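Local coordinates for hypothetical protein PA2218 (Pseudomonas aeruginosa, PDB 2HDW) that is uncharacterised but adopts an alpha/beta hydrolase fold and is probably a hydrolase related to Escherichia coli YcjY, at residues P248-K253 and A277-N282. Sequence-based numbering, arbitrary orientation.
Sequences PYNELK and AVNSGN
Tyr249 meets Val278 and Asn279 in the tight part of this contact, which joins the loops before and after helix 258-267 and so closes the connection around it; Ser280 centres an inverse gamma turn in the second loop. Val278 CG1, anti to its backbone N, lies 4.2 Å from the Tyr249 ring centroid and 30° off the ring normal, an off-centre CH-pi contact. Asn279 OD1 reaches the ring's edge, 3.5 Å from Tyr249 CD2, with amide and ring planes only 7° apart. Asn279 ND2 donates to Phe105 O, consistent with the modelled orientation, which leaves OD1 toward the ring, while Trp284 meets the tyrosine ring at a steep angle. Beside the ring, Tyr249 N donates to Asn282 O over 2.8 Å (N-H...O 142°), and Pro248 CA adds a CH...O contact of 3.5 Å to that oxygen. The return bond, Gly281 N to Tyr249 O, is weak at 3.4 Å. Packing gives way to solvent at Glu251, whose carboxylate does not touch 277-282 directly; one water donates to Glu251 OE2 (3.0 Å) and Gly281 O (2.8 Å). The join thus rests on one well-formed but bent backbone bond and a tyrosine ring whose CD2/CE2 side meets a valine methyl obliquely and an amide oxygen edge-on, with a single water bridging the exposed side.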
loop_
_atom_site.group_PDB
_atom_site.type_symbol
_atom_site.label_atom_id
_atom_site.label_comp_id
_atom_site.label_asym_id
_atom_site.label_seq_id
_atom_site.Cartn_x
_atom_site.Cartn_y
_atom_site.Cartn_z
ATOM N N PRO A 248 7.991 -17.428 8.536
ATOM C CA PRO A 248 8.603 -16.496 7.578
ATOM C C PRO A 248 7.871 -16.445 6.236
ATOM O O PRO A 248 7.502 -17.479 5.679
ATOM C CB PRO A 248 10.027 -17.029 7.440
ATOM C CG PRO A 248 10.302 -17.553 8.814
ATOM C CD PRO A 248 9.017 -18.297 9.141
ATOM N N TYR A 249 7.688 -15.232 5.724
ATOM C CA TYR A 249 6.989 -15.000 4.463
ATOM C C TYR A 249 7.831 -15.171 3.198
ATOM O O TYR A 249 9.018 -14.828 3.164
ATOM C CB TYR A 249 6.392 -13.587 4.466
ATOM C CG TYR A 249 5.042 -13.461 5.142
ATOM C CD1 TYR A 249 4.698 -14.259 6.234
ATOM C CD2 TYR A 249 4.107 -12.530 4.689
ATOM C CE1 TYR A 249 3.448 -14.133 6.855
ATOM C CE2 TYR A 249 2.867 -12.394 5.297
ATOM C CZ TYR A 249 2.541 -13.197 6.378
ATOM O OH TYR A 249 1.306 -13.051 6.968
ATOM N N ASN A 250 7.183 -15.690 2.160
ATOM C CA ASN A 250 7.789 -15.904 0.852
ATOM C C ASN A 250 9.003 -16.822 0.772
ATOM O O ASN A 250 9.971 -16.536 0.063
ATOM C CB ASN A 250 8.108 -14.553 0.211
ATOM C CG ASN A 250 6.853 -13.773 -0.135
ATOM O OD1 ASN A 250 6.667 -12.635 0.303
ATOM N ND2 ASN A 250 5.975 -14.390 -0.918
ATOM N N GLU A 251 8.951 -17.930 1.502
ATOM C CA GLU A 251 10.028 -18.908 1.461
ATOM C C GLU A 251 9.447 -20.075 0.669
ATOM O O GLU A 251 8.392 -20.602 1.017
ATOM C CB GLU A 251 10.421 -19.348 2.874
ATOM C CG GLU A 251 10.837 -18.184 3.765
ATOM C CD GLU A 251 11.885 -18.562 4.800
ATOM O OE1 GLU A 251 11.681 -19.560 5.531
ATOM O OE2 GLU A 251 12.913 -17.848 4.880
ATOM N N LEU A 252 10.123 -20.462 -0.406
ATOM C CA LEU A 252 9.627 -21.540 -1.249
ATOM C C LEU A 252 10.022 -22.934 -0.763
ATOM O O LEU A 252 11.169 -23.180 -0.404
ATOM C CB LEU A 252 10.099 -21.319 -2.686
ATOM C CG LEU A 252 9.694 -19.962 -3.278
ATOM C CD1 LEU A 252 10.334 -19.790 -4.642
ATOM C CD2 LEU A 252 8.174 -19.872 -3.383
ATOM N N LYS A 253 9.050 -23.839 -0.754
ATOM C CA LYS A 253 9.269 -25.211 -0.312
ATOM C C LYS A 253 9.123 -26.150 -1.502
ATOM O O LYS A 253 9.493 -27.323 -1.434
ATOM C CB LYS A 253 8.249 -25.574 0.769
ATOM C CG LYS A 253 8.274 -24.624 1.957
ATOM C CD LYS A 253 7.210 -24.958 2.986
ATOM C CE LYS A 253 7.249 -23.966 4.146
ATOM N NZ LYS A 253 6.206 -24.250 5.176
ATOM N N ALA A 277 10.914 -5.296 5.625
ATOM C CA ALA A 277 9.607 -5.689 5.096
ATOM C C ALA A 277 9.080 -7.013 5.630
ATOM O O ALA A 277 9.825 -7.993 5.750
ATOM C CB ALA A 277 9.650 -5.741 3.568
ATOM N N VAL A 278 7.787 -7.028 5.952
ATOM C CA VAL A 278 7.120 -8.235 6.429
ATOM C C VAL A 278 7.252 -9.315 5.356
ATOM O O VAL A 278 7.574 -10.469 5.646
ATOM C CB VAL A 278 5.606 -7.984 6.670
ATOM C CG1 VAL A 278 4.838 -9.313 6.633
ATOM C CG2 VAL A 278 5.400 -7.296 8.007
ATOM N N ASN A 279 7.003 -8.932 4.109
ATOM C CA ASN A 279 7.062 -9.882 3.013
ATOM C C ASN A 279 8.461 -10.398 2.706
ATOM O O ASN A 279 8.611 -11.444 2.080
ATOM C CB ASN A 279 6.421 -9.272 1.763
ATOM C CG ASN A 279 4.954 -8.932 1.982
ATOM O OD1 ASN A 279 4.299 -9.524 2.843
ATOM N ND2 ASN A 279 4.431 -7.988 1.203
ATOM N N SER A 280 9.485 -9.678 3.149
ATOM C CA SER A 280 10.856 -10.115 2.904
ATOM C C SER A 280 11.403 -10.997 4.025
ATOM O O SER A 280 12.324 -10.607 4.738
ATOM C CB SER A 280 11.784 -8.910 2.699
ATOM O OG SER A 280 11.596 -8.315 1.422
ATOM N N GLY A 281 10.826 -12.182 4.187
ATOM C CA GLY A 281 11.311 -13.104 5.202
ATOM C C GLY A 281 10.809 -12.932 6.625
ATOM O O GLY A 281 11.241 -13.658 7.521
ATOM N N ASN A 282 9.919 -11.973 6.856
ATOM C CA ASN A 282 9.380 -11.782 8.194
ATOM C C ASN A 282 7.912 -12.185 8.207
ATOM O O ASN A 282 7.533 -13.128 7.508
ATOM C CB ASN A 282 9.573 -10.330 8.646
ATOM C CG ASN A 282 11.038 -9.952 8.731
ATOM O OD1 ASN A 282 11.561 -9.251 7.868
ATOM N ND2 ASN A 282 11.717 -10.440 9.766
HETATM O O HOH W 1 13.230 -15.469 6.672
#